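Local coordinates for protein pelota homolog (Archaeoglobus fulgidus, PDB 3OBY), which probably recognises stalled ribosomes and cleaves their mRNA, helping to release non-functional ribosomes and degrade damaged messages, at residues N77-G83 and H95-T100; V37-K43 and V59-I65; A177-E181 and Y208-A212; P129-L134 and F183-I189. All blocks are in the same frame, centred on the assembly; numbering follows the deposited sequence.

Contact 1. Residues N77-G83 and H95-T100; sequences NRLRVSG and HTLNIT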
loop_
_atom_site.group_PDB
_atom_site.type_symbol
_atom_site.label_atom_id
_atom_site.label_comp_id
_atom_site.label_asym_id
_atom_site.label_seq_id
_atom_site.Cartn_x
_atom_site.Cartn_y
_atom_site.Cartn_z
ATOM N N ASN A 77 -13.997 0.654 -6.768
ATOM C CA ASN A 77 -12.790 -0.152 -6.821
ATOM C C ASN A 77 -13.019 -1.406 -5.988
ATOM O O ASN A 77 -12.608 -1.481 -4.834
ATOM C CB ASN A 77 -11.615 0.668 -6.283
ATOM C CG ASN A 77 -11.237 1.816 -7.209
ATOM O OD1 ASN A 77 -10.969 2.931 -6.759
ATOM N ND2 ASN A 77 -11.204 1.540 -8.511
ATOM N N ARG A 78 -13.704 -2.380 -6.579
ATOM C CA ARG A 78 -14.019 -3.640 -5.911
ATOM C C ARG A 78 -13.974 -4.786 -6.908
ATOM O O ARG A 78 -14.442 -4.664 -8.038
ATOM C CB ARG A 78 -15.420 -3.601 -5.282
ATOM C CG ARG A 78 -15.714 -2.388 -4.417
ATOM C CD ARG A 78 -17.123 -2.455 -3.852
ATOM N NE ARG A 78 -17.228 -3.444 -2.787
ATOM C CZ ARG A 78 -18.314 -4.168 -2.540
ATOM N NH1 ARG A 78 -19.400 -4.022 -3.288
ATOM N NH2 ARG A 78 -18.318 -5.033 -1.536
ATOM N N LEU A 79 -13.421 -5.908 -6.472
ATOM C CA LEU A 79 -13.309 -7.091 -7.314
ATOM C C LEU A 79 -14.417 -8.058 -6.936
ATOM O O LEU A 79 -14.502 -8.482 -5.784
ATOM C CB LEU A 79 -11.935 -7.730 -7.093
ATOM C CG LEU A 79 -11.508 -8.924 -7.939
ATOM C CD1 LEU A 79 -11.710 -8.627 -9.410
ATOM C CD2 LEU A 79 -10.051 -9.224 -7.648
ATOM N N ARG A 80 -15.282 -8.396 -7.889
ATOM C CA ARG A 80 -16.377 -9.322 -7.601
ATOM C C ARG A 80 -16.014 -10.754 -7.958
ATOM O O ARG A 80 -15.810 -11.079 -9.129
ATOM C CB ARG A 80 -17.646 -8.934 -8.355
ATOM C CG ARG A 80 -18.822 -9.858 -8.048
ATOM C CD ARG A 80 -20.043 -9.566 -8.903
ATOM N NE ARG A 80 -20.509 -8.196 -8.729
ATOM C CZ ARG A 80 -20.465 -7.269 -9.681
ATOM N NH1 ARG A 80 -19.977 -7.571 -10.877
ATOM N NH2 ARG A 80 -20.905 -6.041 -9.434
ATOM N N VAL A 81 -15.922 -11.603 -6.938
ATOM C CA VAL A 81 -15.597 -13.010 -7.134
ATOM C C VAL A 81 -16.814 -13.850 -6.761
ATOM O O VAL A 81 -17.288 -13.811 -5.621
ATOM C CB VAL A 81 -14.407 -13.439 -6.262
ATOM C CG1 VAL A 81 -14.108 -14.910 -6.484
ATOM C CG2 VAL A 81 -13.195 -12.602 -6.596
ATOM N N SER A 82 -17.322 -14.607 -7.724
ATOM C CA SER A 82 -18.488 -15.431 -7.474
ATOM C C SER A 82 -18.287 -16.881 -7.893
ATOM O O SER A 82 -17.513 -17.183 -8.805
ATOM C CB SER A 82 -19.704 -14.835 -8.189
ATOM O OG SER A 82 -19.482 -14.714 -9.577
ATOM N N GLY A 83 -18.990 -17.777 -7.207
ATOM C CA GLY A 83 -18.893 -19.191 -7.514
ATOM C C GLY A 83 -19.788 -20.040 -6.632
ATOM O O GLY A 83 -20.602 -19.525 -5.861
ATOM N N HIS A 95 -22.476 -18.092 -3.913
ATOM C CA HIS A 95 -22.221 -16.862 -3.180
ATOM C C HIS A 95 -21.206 -15.970 -3.893
ATOM O O HIS A 95 -20.472 -16.420 -4.775
ATOM C CB HIS A 95 -21.708 -17.216 -1.784
ATOM C CG HIS A 95 -21.706 -16.068 -0.828
ATOM N ND1 HIS A 95 -22.865 -15.490 -0.360
ATOM C CD2 HIS A 95 -20.686 -15.407 -0.235
ATOM C CE1 HIS A 95 -22.560 -14.521 0.484
ATOM N NE2 HIS A 95 -21.244 -14.449 0.576
ATOM N N THR A 96 -21.168 -14.701 -3.500
ATOM C CA THR A 96 -20.249 -13.737 -4.102
ATOM C C THR A 96 -19.366 -13.069 -3.050
ATOM O O THR A 96 -19.851 -12.592 -2.022
ATOM C CB THR A 96 -21.016 -12.619 -4.863
ATOM O OG1 THR A 96 -21.721 -13.181 -5.973
ATOM C CG2 THR A 96 -20.059 -11.566 -5.369
ATOM N N LEU A 97 -18.066 -13.037 -3.310
ATOM C CA LEU A 97 -17.130 -12.404 -2.397
ATOM C C LEU A 97 -16.677 -11.104 -3.076
ATOM O O LEU A 97 -16.263 -11.118 -4.235
ATOM C CB LEU A 97 -15.926 -13.333 -2.143
ATOM C CG LEU A 97 -16.151 -14.777 -1.652
ATOM C CD1 LEU A 97 -14.868 -15.586 -1.799
ATOM C CD2 LEU A 97 -16.601 -14.773 -0.207
ATOM N N ASN A 98 -16.788 -9.982 -2.374
ATOM C CA ASN A 98 -16.364 -8.698 -2.936
ATOM C C ASN A 98 -15.056 -8.249 -2.292
ATOM O O ASN A 98 -15.026 -7.863 -1.124
ATOM C CB ASN A 98 -17.439 -7.614 -2.731
ATOM C CG ASN A 98 -18.623 -7.766 -3.676
ATOM O OD1 ASN A 98 -18.454 -7.921 -4.884
ATOM N ND2 ASN A 98 -19.829 -7.705 -3.126
ATOM N N ILE A 99 -13.974 -8.294 -3.060
ATOM C CA ILE A 99 -12.668 -7.895 -2.545
ATOM C C ILE A 99 -12.358 -6.416 -2.724
ATOM O O ILE A 99 -12.486 -5.874 -3.823
ATOM C CB ILE A 99 -11.535 -8.682 -3.228
ATOM C CG1 ILE A 99 -11.897 -10.165 -3.284
ATOM C CG2 ILE A 99 -10.233 -8.466 -2.473
ATOM C CD1 ILE A 99 -12.345 -10.734 -1.949
ATOM N N THR A 100 -11.960 -5.765 -1.638
ATOM C CA THR A 100 -11.573 -4.353 -1.687
ATOM C C THR A 100 -10.211 -4.222 -0.990
ATOM O O THR A 100 -9.774 -5.144 -0.309
ATOM C CB THR A 100 -12.598 -3.439 -0.974
ATOM O OG1 THR A 100 -12.696 -3.804 0.403
ATOM C CG2 THR A 100 -13.951 -3.553 -1.614
#

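Contact 2. Residues V37-K43 and V59-I65; sequences VVFATTK and VTVRLGI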
loop_
_atom_site.group_PDB
_atom_site.type_symbol
_atom_site.label_atom_id
_atom_site.label_comp_id
_atom_site.label_asym_id
_atom_site.label_seq_id
_atom_site.Cartn_x
_atom_site.Cartn_y
_atom_site.Cartn_z
ATOM N N VAL A 37 -10.185 -21.626 -5.550
ATOM C CA VAL A 37 -11.064 -21.568 -4.398
ATOM C C VAL A 37 -10.639 -20.354 -3.586
ATOM O O VAL A 37 -9.468 -20.191 -3.266
ATOM C CB VAL A 37 -10.970 -22.840 -3.521
ATOM C CG1 VAL A 37 -11.803 -22.656 -2.245
ATOM C CG2 VAL A 37 -11.476 -24.051 -4.301
ATOM N N VAL A 38 -11.605 -19.503 -3.268
ATOM C CA VAL A 38 -11.354 -18.284 -2.513
ATOM C C VAL A 38 -12.153 -18.224 -1.212
ATOM O O VAL A 38 -13.365 -18.455 -1.204
ATOM C CB VAL A 38 -11.711 -17.039 -3.368
ATOM C CG1 VAL A 38 -11.454 -15.764 -2.588
ATOM C CG2 VAL A 38 -10.908 -17.060 -4.663
ATOM N N PHE A 39 -11.461 -17.913 -0.118
ATOM C CA PHE A 39 -12.087 -17.782 1.197
ATOM C C PHE A 39 -12.025 -16.327 1.637
ATOM O O PHE A 39 -10.982 -15.687 1.539
ATOM C CB PHE A 39 -11.351 -18.631 2.234
ATOM C CG PHE A 39 -11.826 -20.046 2.314
ATOM C CD1 PHE A 39 -12.835 -20.404 3.204
ATOM C CD2 PHE A 39 -11.255 -21.030 1.506
ATOM C CE1 PHE A 39 -13.269 -21.722 3.293
ATOM C CE2 PHE A 39 -11.681 -22.355 1.583
ATOM C CZ PHE A 39 -12.691 -22.703 2.480
ATOM N N ALA A 40 -13.145 -15.813 2.129
ATOM C CA ALA A 40 -13.221 -14.433 2.597
ATOM C C ALA A 40 -14.433 -14.309 3.496
ATOM O O ALA A 40 -15.362 -15.108 3.385
ATOM C CB ALA A 40 -13.364 -13.482 1.415
ATOM N N THR A 41 -14.428 -13.329 4.393
ATOM C CA THR A 41 -15.585 -13.133 5.266
ATOM C C THR A 41 -16.632 -12.318 4.497
ATOM O O THR A 41 -16.311 -11.371 3.763
ATOM C CB THR A 41 -15.198 -12.435 6.578
ATOM O OG1 THR A 41 -14.876 -11.066 6.336
ATOM C CG2 THR A 41 -13.987 -13.106 7.154
ATOM N N THR A 42 -17.895 -12.686 4.676
ATOM C CA THR A 42 -18.957 -12.023 3.929
ATOM C C THR A 42 -20.253 -11.960 4.668
ATOM O O THR A 42 -20.266 -12.260 5.905
ATOM C CB THR A 42 -19.220 -12.824 2.607
ATOM O OG1 THR A 42 -20.056 -12.061 1.741
ATOM C CG2 THR A 42 -19.920 -14.132 2.873
ATOM N N LYS A 43 -21.333 -11.482 4.066
ATOM C CA LYS A 43 -22.352 -11.904 4.941
ATOM C C LYS A 43 -23.627 -12.525 4.396
ATOM O O LYS A 43 -23.710 -12.892 3.215
ATOM C CB LYS A 43 -22.585 -11.042 6.287
ATOM C CG LYS A 43 -21.900 -9.837 6.595
ATOM C CD LYS A 43 -21.762 -8.976 5.387
ATOM C CE LYS A 43 -20.392 -8.312 5.341
ATOM N NZ LYS A 43 -19.608 -8.635 4.109
ATOM N N VAL A 59 -22.965 -10.085 11.716
ATOM C CA VAL A 59 -22.504 -11.466 11.616
ATOM C C VAL A 59 -21.973 -12.060 10.333
ATOM O O VAL A 59 -22.678 -12.846 9.681
ATOM C CB VAL A 59 -23.558 -12.488 12.093
ATOM C CG1 VAL A 59 -23.102 -13.179 13.370
ATOM C CG2 VAL A 59 -24.881 -11.812 12.257
ATOM N N THR A 60 -20.757 -11.671 9.949
ATOM C CA THR A 60 -20.097 -12.280 8.795
ATOM C C THR A 60 -19.860 -13.791 9.141
ATOM O O THR A 60 -20.094 -14.246 10.280
ATOM C CB THR A 60 -18.748 -11.592 8.500
ATOM O OG1 THR A 60 -18.101 -11.204 9.723
ATOM C CG2 THR A 60 -18.990 -10.364 7.701
ATOM N N VAL A 61 -19.360 -14.544 8.163
ATOM C CA VAL A 61 -19.187 -15.986 8.314
ATOM C C VAL A 61 -17.995 -16.650 7.613
ATOM O O VAL A 61 -17.660 -17.797 7.914
ATOM C CB VAL A 61 -20.515 -16.672 7.856
ATOM C CG1 VAL A 61 -20.972 -16.077 6.531
ATOM C CG2 VAL A 61 -20.346 -18.177 7.739
ATOM N N ARG A 62 -17.360 -15.943 6.685
ATOM C CA ARG A 62 -16.197 -16.483 5.971
ATOM C C ARG A 62 -16.484 -17.785 5.233
ATOM O O ARG A 62 -16.353 -18.872 5.785
ATOM C CB ARG A 62 -15.018 -16.696 6.937
ATOM C CG ARG A 62 -13.722 -17.157 6.258
ATOM C CD ARG A 62 -12.485 -16.907 7.129
ATOM N NE ARG A 62 -11.313 -16.547 6.328
ATOM C CZ ARG A 62 -10.626 -17.388 5.557
ATOM N NH1 ARG A 62 -10.975 -18.665 5.473
ATOM N NH2 ARG A 62 -9.595 -16.943 4.847
ATOM N N LEU A 63 -16.870 -17.660 3.973
ATOM C CA LEU A 63 -17.176 -18.812 3.150
ATOM C C LEU A 63 -16.024 -19.092 2.213
ATOM O O LEU A 63 -15.038 -18.368 2.175
ATOM C CB LEU A 63 -18.433 -18.544 2.317
ATOM C CG LEU A 63 -19.809 -18.702 2.971
ATOM C CD1 LEU A 63 -19.767 -18.245 4.414
ATOM C CD2 LEU A 63 -20.836 -17.915 2.177
ATOM N N GLY A 64 -16.175 -20.162 1.456
ATOM C CA GLY A 64 -15.192 -20.549 0.474
ATOM C C GLY A 64 -16.007 -20.828 -0.777
ATOM O O GLY A 64 -17.072 -21.450 -0.707
ATOM N N ILE A 65 -15.537 -20.352 -1.922
ATOM C CA ILE A 65 -16.266 -20.583 -3.154
ATOM C C ILE A 65 -15.350 -21.021 -4.278
ATOM O O ILE A 65 -14.204 -20.602 -4.345
ATOM C CB ILE A 65 -17.057 -19.312 -3.588
ATOM C CG1 ILE A 65 -16.163 -18.077 -3.524
ATOM C CG2 ILE A 65 -18.257 -19.098 -2.680
ATOM C CD1 ILE A 65 -15.645 -17.628 -4.865
#

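Contact 3. Residues A177-E181 and Y208-A212; sequences AAKLE and YPEMA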
loop_
_atom_site.group_PDB
_atom_site.type_symbol
_atom_site.label_atom_id
_atom_site.label_comp_id
_atom_site.label_asym_id
_atom_site.label_seq_id
_atom_site.Cartn_x
_atom_site.Cartn_y
_atom_site.Cartn_z
ATOM N N ALA A 177 15.063 12.209 22.934
ATOM C CA ALA A 177 15.277 12.611 21.557
ATOM C C ALA A 177 16.653 12.209 21.041
ATOM O O ALA A 177 16.795 11.778 19.898
ATOM C CB ALA A 177 15.099 14.123 21.428
ATOM N N ALA A 178 17.667 12.333 21.890
ATOM C CA ALA A 178 19.043 12.030 21.482
ATOM C C ALA A 178 19.186 10.541 21.218
ATOM O O ALA A 178 19.937 10.117 20.309
ATOM C CB ALA A 178 20.007 12.439 22.576
ATOM N N LYS A 179 18.481 9.734 21.982
ATOM C CA LYS A 179 18.677 8.350 21.704
ATOM C C LYS A 179 17.750 7.944 20.556
ATOM O O LYS A 179 18.102 7.025 19.786
ATOM C CB LYS A 179 18.576 7.617 23.033
ATOM C CG LYS A 179 17.347 7.927 23.796
ATOM C CD LYS A 179 17.295 7.096 25.059
ATOM C CE LYS A 179 18.329 7.533 26.069
ATOM N NZ LYS A 179 18.250 6.732 27.311
ATOM N N LEU A 180 16.584 8.548 20.424
ATOM C CA LEU A 180 15.827 8.165 19.258
ATOM C C LEU A 180 16.711 8.492 18.003
ATOM O O LEU A 180 16.797 7.725 17.033
ATOM C CB LEU A 180 14.579 8.985 19.178
ATOM C CG LEU A 180 13.417 8.656 20.104
ATOM C CD1 LEU A 180 12.363 9.737 19.965
ATOM C CD2 LEU A 180 12.827 7.299 19.741
ATOM N N GLU A 181 17.352 9.660 18.039
ATOM C CA GLU A 181 18.175 10.140 16.928
ATOM C C GLU A 181 19.342 9.216 16.585
ATOM O O GLU A 181 19.769 9.146 15.432
ATOM C CB GLU A 181 18.683 11.556 17.234
ATOM C CG GLU A 181 19.039 12.392 16.000
ATOM C CD GLU A 181 20.491 12.272 15.594
ATOM O OE1 GLU A 181 21.363 12.774 16.339
ATOM O OE2 GLU A 181 20.758 11.678 14.528
ATOM N N TYR A 208 14.500 19.066 16.817
ATOM C CA TYR A 208 14.785 18.080 15.777
ATOM C C TYR A 208 13.748 18.106 14.649
ATOM O O TYR A 208 12.973 17.163 14.483
ATOM C CB TYR A 208 14.834 16.686 16.406
ATOM C CG TYR A 208 15.976 16.478 17.379
ATOM C CD1 TYR A 208 17.144 15.835 16.979
ATOM C CD2 TYR A 208 15.884 16.912 18.701
ATOM C CE1 TYR A 208 18.194 15.621 17.872
ATOM C CE2 TYR A 208 16.931 16.706 19.602
ATOM C CZ TYR A 208 18.081 16.056 19.179
ATOM O OH TYR A 208 19.113 15.824 20.059
ATOM N N PRO A 209 13.739 19.180 13.843
ATOM C CA PRO A 209 12.786 19.327 12.734
ATOM C C PRO A 209 12.706 18.170 11.741
ATOM O O PRO A 209 11.628 17.851 11.245
ATOM C CB PRO A 209 13.221 20.641 12.073
ATOM C CG PRO A 209 14.675 20.706 12.375
ATOM C CD PRO A 209 14.730 20.267 13.818
ATOM N N GLU A 210 13.838 17.538 11.454
ATOM C CA GLU A 210 13.846 16.431 10.509
ATOM C C GLU A 210 13.167 15.188 11.060
ATOM O O GLU A 210 12.524 14.442 10.317
ATOM C CB GLU A 210 15.276 16.107 10.092
ATOM C CG GLU A 210 15.898 17.205 9.266
ATOM C CD GLU A 210 15.065 17.544 8.040
ATOM O OE1 GLU A 210 14.945 18.742 7.728
ATOM O OE2 GLU A 210 14.537 16.623 7.382
ATOM N N MET A 211 13.307 14.966 12.361
ATOM C CA MET A 211 12.685 13.811 12.984
ATOM C C MET A 211 11.199 14.092 13.193
ATOM O O MET A 211 10.357 13.207 13.038
ATOM C CB MET A 211 13.348 13.507 14.330
ATOM C CG MET A 211 12.936 12.171 14.936
ATOM S SD MET A 211 13.505 11.941 16.631
ATOM C CE MET A 211 15.271 11.765 16.371
ATOM N N ALA A 212 10.878 15.336 13.527
ATOM C CA ALA A 212 9.494 15.722 13.770
ATOM C C ALA A 212 8.622 15.692 12.513
ATOM O O ALA A 212 7.410 15.501 12.606
ATOM C CB ALA A 212 9.446 17.106 14.403
#

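Contact 4. Residues P129-L134 and F183-I189; sequences PEIVML and FDFKYLI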
loop_
_atom_site.group_PDB
_atom_site.type_symbol
_atom_site.label_atom_id
_atom_site.label_comp_id
_atom_site.label_asym_id
_atom_site.label_seq_id
_atom_site.Cartn_x
_atom_site.Cartn_y
_atom_site.Cartn_z
ATOM N N PRO A 129 8.718 1.016 5.990
ATOM C CA PRO A 129 9.890 1.782 6.411
ATOM C C PRO A 129 10.219 1.426 7.855
ATOM O O PRO A 129 9.366 0.921 8.575
ATOM C CB PRO A 129 9.409 3.220 6.277
ATOM C CG PRO A 129 8.000 3.111 6.723
ATOM C CD PRO A 129 7.513 1.863 6.002
ATOM N N GLU A 130 11.448 1.676 8.277
ATOM C CA GLU A 130 11.824 1.379 9.649
ATOM C C GLU A 130 10.964 2.255 10.554
ATOM O O GLU A 130 11.074 3.485 10.533
ATOM C CB GLU A 130 13.311 1.683 9.881
ATOM C CG GLU A 130 13.817 1.304 11.270
ATOM C CD GLU A 130 14.238 -0.155 11.381
ATOM O OE1 GLU A 130 13.475 -1.051 10.948
ATOM O OE2 GLU A 130 15.341 -0.400 11.914
ATOM N N ILE A 131 10.111 1.612 11.346
ATOM C CA ILE A 131 9.211 2.320 12.251
ATOM C C ILE A 131 9.584 2.197 13.733
ATOM O O ILE A 131 9.845 1.104 14.233
ATOM C CB ILE A 131 7.751 1.805 12.099
ATOM C CG1 ILE A 131 7.300 1.874 10.640
ATOM C CG2 ILE A 131 6.828 2.634 12.955
ATOM C CD1 ILE A 131 7.433 3.244 10.033
ATOM N N VAL A 132 9.593 3.324 14.434
ATOM C CA VAL A 132 9.893 3.325 15.860
ATOM C C VAL A 132 8.700 3.847 16.655
ATOM O O VAL A 132 8.105 4.868 16.319
ATOM C CB VAL A 132 11.127 4.198 16.200
ATOM C CG1 VAL A 132 11.235 4.374 17.716
ATOM C CG2 VAL A 132 12.389 3.544 15.666
ATOM N N MET A 133 8.352 3.130 17.713
ATOM C CA MET A 133 7.243 3.520 18.557
ATOM C C MET A 133 7.766 3.995 19.902
ATOM O O MET A 133 8.632 3.358 20.504
ATOM C CB MET A 133 6.291 2.345 18.750
ATOM C CG MET A 133 5.370 2.098 17.578
ATOM S SD MET A 133 4.378 0.636 17.844
ATOM C CE MET A 133 4.496 -0.180 16.219
ATOM N N LEU A 134 7.236 5.122 20.366
ATOM C CA LEU A 134 7.640 5.706 21.637
ATOM C C LEU A 134 6.450 6.045 22.512
ATOM O O LEU A 134 5.636 6.902 22.166
ATOM C CB LEU A 134 8.440 6.983 21.403
ATOM C CG LEU A 134 8.675 7.810 22.670
ATOM C CD1 LEU A 134 9.824 7.204 23.446
ATOM C CD2 LEU A 134 8.990 9.252 22.313
ATOM N N PHE A 183 19.285 5.825 17.087
ATOM C CA PHE A 183 18.820 4.494 16.679
ATOM C C PHE A 183 18.669 4.360 15.159
ATOM O O PHE A 183 18.909 3.290 14.597
ATOM C CB PHE A 183 17.494 4.135 17.358
ATOM C CG PHE A 183 16.968 2.776 16.969
ATOM C CD1 PHE A 183 17.688 1.626 17.275
ATOM C CD2 PHE A 183 15.779 2.647 16.245
ATOM C CE1 PHE A 183 17.233 0.366 16.867
ATOM C CE2 PHE A 183 15.316 1.392 15.833
ATOM C CZ PHE A 183 16.046 0.251 16.142
ATOM N N ASP A 184 18.256 5.439 14.502
ATOM C CA ASP A 184 18.102 5.457 13.048
ATOM C C ASP A 184 16.843 4.751 12.539
ATOM O O ASP A 184 16.769 3.523 12.483
ATOM C CB ASP A 184 19.354 4.856 12.394
ATOM C CG ASP A 184 19.459 5.173 10.911
ATOM O OD1 ASP A 184 20.560 4.992 10.349
ATOM O OD2 ASP A 184 18.451 5.594 10.305
ATOM N N PHE A 185 15.857 5.556 12.162
ATOM C CA PHE A 185 14.588 5.072 11.642
ATOM C C PHE A 185 14.020 6.194 10.780
ATOM O O PHE A 185 14.641 7.245 10.642
ATOM C CB PHE A 185 13.627 4.801 12.784
ATOM C CG PHE A 185 13.369 5.998 13.639
ATOM C CD1 PHE A 185 14.281 6.385 14.607
ATOM C CD2 PHE A 185 12.248 6.789 13.420
ATOM C CE1 PHE A 185 14.070 7.532 15.358
ATOM C CE2 PHE A 185 12.027 7.939 14.166
ATOM C CZ PHE A 185 12.945 8.318 15.129
ATOM N N LYS A 186 12.843 5.986 10.200
ATOM C CA LYS A 186 12.256 7.040 9.389
ATOM C C LYS A 186 10.959 7.591 9.952
ATOM O O LYS A 186 10.721 8.786 9.882
ATOM C CB LYS A 186 12.064 6.577 7.941
ATOM C CG LYS A 186 11.665 5.135 7.774
ATOM C CD LYS A 186 12.049 4.662 6.375
ATOM C CE LYS A 186 13.505 4.224 6.295
ATOM N NZ LYS A 186 13.719 2.927 6.990
ATOM N N TYR A 187 10.125 6.737 10.526
ATOM C CA TYR A 187 8.865 7.214 11.087
ATOM C C TYR A 187 8.744 6.908 12.565
ATOM O O TYR A 187 9.109 5.822 13.026
ATOM C CB TYR A 187 7.664 6.614 10.346
ATOM C CG TYR A 187 7.531 7.101 8.930
ATOM C CD1 TYR A 187 7.183 8.422 8.654
ATOM C CD2 TYR A 187 7.789 6.251 7.860
ATOM C CE1 TYR A 187 7.097 8.882 7.341
ATOM C CE2 TYR A 187 7.706 6.698 6.547
ATOM C CZ TYR A 187 7.362 8.012 6.295
ATOM O OH TYR A 187 7.299 8.452 4.996
ATOM N N LEU A 188 8.217 7.881 13.296
ATOM C CA LEU A 188 8.043 7.762 14.728
ATOM C C LEU A 188 6.573 7.848 15.119
ATOM O O LEU A 188 5.847 8.726 14.654
ATOM C CB LEU A 188 8.833 8.871 15.440
ATOM C CG LEU A 188 8.663 9.017 16.959
ATOM C CD1 LEU A 188 9.240 7.802 17.663
ATOM C CD2 LEU A 188 9.353 10.285 17.440
ATOM N N ILE A 189 6.137 6.910 15.951
ATOM C CA ILE A 189 4.777 6.925 16.456
ATOM C C ILE A 189 4.983 7.329 17.909
ATOM O O ILE A 189 5.718 6.671 18.638
ATOM C CB ILE A 189 4.099 5.531 16.414
ATOM C CG1 ILE A 189 3.816 5.108 14.973
ATOM C CG2 ILE A 189 2.781 5.585 17.155
ATOM C CD1 ILE A 189 5.042 5.024 14.108
#

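Contact 1. Residues N77-G83 and H95-T100
Arg78 bends over Asn98, and its guanidinium lies above the amide-bearing side chain with the two flat groups inclined 51° to each other. Asn98 CB is the bump beneath one face of the guanidinium, 3.6 Å from Arg78 CZ, while Thr100 CG2 sits at the edge, near the plane, 3.5 Å from Arg78 NE. The chain can turn back this way because it bends at CG-CD (chi3 74°). Next along the same face, the stem of Arg80 passes between two residues of 95-100: Arg80 CB is 3.7 Å from Asn98 OD1 and the methyl of Thr96 meets Arg80 CG. The charged end of Arg80 forms a salt bridge with Glu71 of the neighbouring strand 63-72.

The opposite face carries Leu79, Val81, Leu97 and Ile99. Leu79 CB abuts Ile99 CB at 4.0 Å, and Val81 CG2 fills the diagonal notch beside Ile99 CG1 at 4.3 Å. Leu25 and Arg29 of helix 22-31 and Val38 and Ala40 of strand 37-40 touch this apolar ridge. Between the faces run six backbone hydrogen bonds, paired at Leu79 with Ile99, Val81 with Leu97 and Gly83 with His95. This reciprocal pairing, with axes 4.5 Å apart at 159°, is antiparallel, and since strands 79-87 and 94-99 are consecutive in the chain they form a beta hairpin, at the edge of the Sm-fold sheet of the N-terminal domain.

Contact 2. Residues V37-K43 and V59-I65
The ring of Phe39 is laid over Gly64, whose CA stands 3.6 Å from the ring centroid and only 13° off the ring normal, a CH-pi contact made directly over the face. Phe39 CG is anti to the carbonyl carbon, which swings the ring across the neighbouring strand rather than along its own. The guanidinium of Arg62 comes in beside the root of the same side chain, with Arg62 CZ 3.6 Å from Phe39 CB. The two side chains cross at about a right angle, yet the planes of ring and guanidinium are nearly parallel, 6° apart; the guanidinium meets the ring obliquely, at its CB end. Arg62 NH2 has a weak hydrogen bond to Ser106 beyond.

These residues belong to the neighbouring antiparallel strands 37-40 and 63-72 of the Sm-fold sheet. Val38 and Ile65 exchange two backbone hydrogen bonds, while Ala40 N binds Leu63 O at 3.2 Å and the return bond from Leu63 N is weak. Val38 and Ile65 point to the other face, where Val38 CB meets Ile65 CD1 at 4.3 Å and Leu97 covers both.

Farther out, Thr41 and Arg62 slant past each other, Thr41 CG2 lying 3.7 Å from Arg62 CB. Thr42 CG2 touches Leu63 CD2 at 4.0 Å, while Thr42 OG1, anti to its own amide nitrogen (chi1 -169°), is turned to hydrogen-bond with His95 NE2.

Contact 3. Residues A177-E181 and Y208-A212
Tyr208 sets its ring across one turn of segment 177-181, Ala177 CB 3.7 Å from Tyr208 CE2 and Glu181 CG 3.8 Å from Tyr208 CE1. Ala177 and Glu181 are one helical turn apart, and the ring bridges them. The pairing joins helix 172-183 to the N-terminal end of the short helix 209-212, both in the alpha/beta domain matching eRF1 domain 2, which probably has the ribonuclease-H-like fold of its family. Tyr208 is the N-cap residue: its backbone O accepts Ala212 N at 2.9 Å, in the first turn of that helix.

Met211 supplies the second point of contact. Its chain runs straight through chi1 and chi2 (-170° and -171°) and bends only at the sulfur, and its methyl thereby comes against the helix backbone. Met211 CE lies 3.5 Å from Glu181 CB and 4.0 Å from Leu180 CB, between those two side chains. Leu180 crosses the methionine at about a right angle and goes on to reach Val132 and Leu134 of strand 131-137 and Phe185 of the loop before strand 187-191. All are van der Waals contacts. At the far end of the ring, the hydroxyl passes alongside the helix, with Tyr208 OH 4.1 Å from Ala178 CA.

Contact 4. Residues P129-L134 and F183-I189
Val132 and Phe185 make the main aromatic contact. Val132 CB stands 4.0 Å from the centroid of the Phe185 ring, 18° off its normal, a CH-pi approach over one face but displaced toward the rim. The neighbouring methyl, Val132 CG2, meets the edge of the Phe183 ring, 3.6 Å from Phe183 CD2, and is thus held between two phenylalanines. On the other face Tyr187 offers its edge: Ile131 CD1 lies 3.7 Å from Tyr187 CD2, and Pro129 CG also touches it in plane. Met133 and Ile189 run side by side, Met133 CG being 3.8 Å from Ile189 CB.

Backbone bonds follow the parallel pairing of 131-137 and 187-191, interior strands of the central domain's five-stranded mixed sheet. Val132 N binds Tyr187 O at 2.9 Å, Val132 O takes the amide of Ile189, and Leu134 N reaches Ile189 O at 2.8 Å. At the entrance, Glu130 O accepts Lys186 N at 3.1 Å and, weakly, Tyr187 N. The Glu130 carboxylate forms a salt bridge with Arg147.

Hydrogen bonding thus falls to the backbone and the side chains serve two apolar layers: helix 172-183 packs on Leu188, helices 224-233 and 236-262 on Ile131, Met133 and Ile189.

In the fold
From the N terminus, contact 2 comes first, closing a loop, residues 44-58, that is wholly unmodelled. Contact 1 follows in series, closing the hairpin of strands 79-87 and 94-99. They share the seven-stranded sheet, with strands 63-72 and 79-87 as neighbours, and their centres are 10 Å apart. The chain then enters the next domain, about 36 Å away between the centres of contacts 1 and 4. Contact 4 opens at 129 and closes at 183-189, after contact 3 has opened at 177; contact 3 closes at 208-212, so the two cross. Contact 4 joins central strands; contact 3 ties helices flanking that sheet, and Phe185 and Leu180 bring them together.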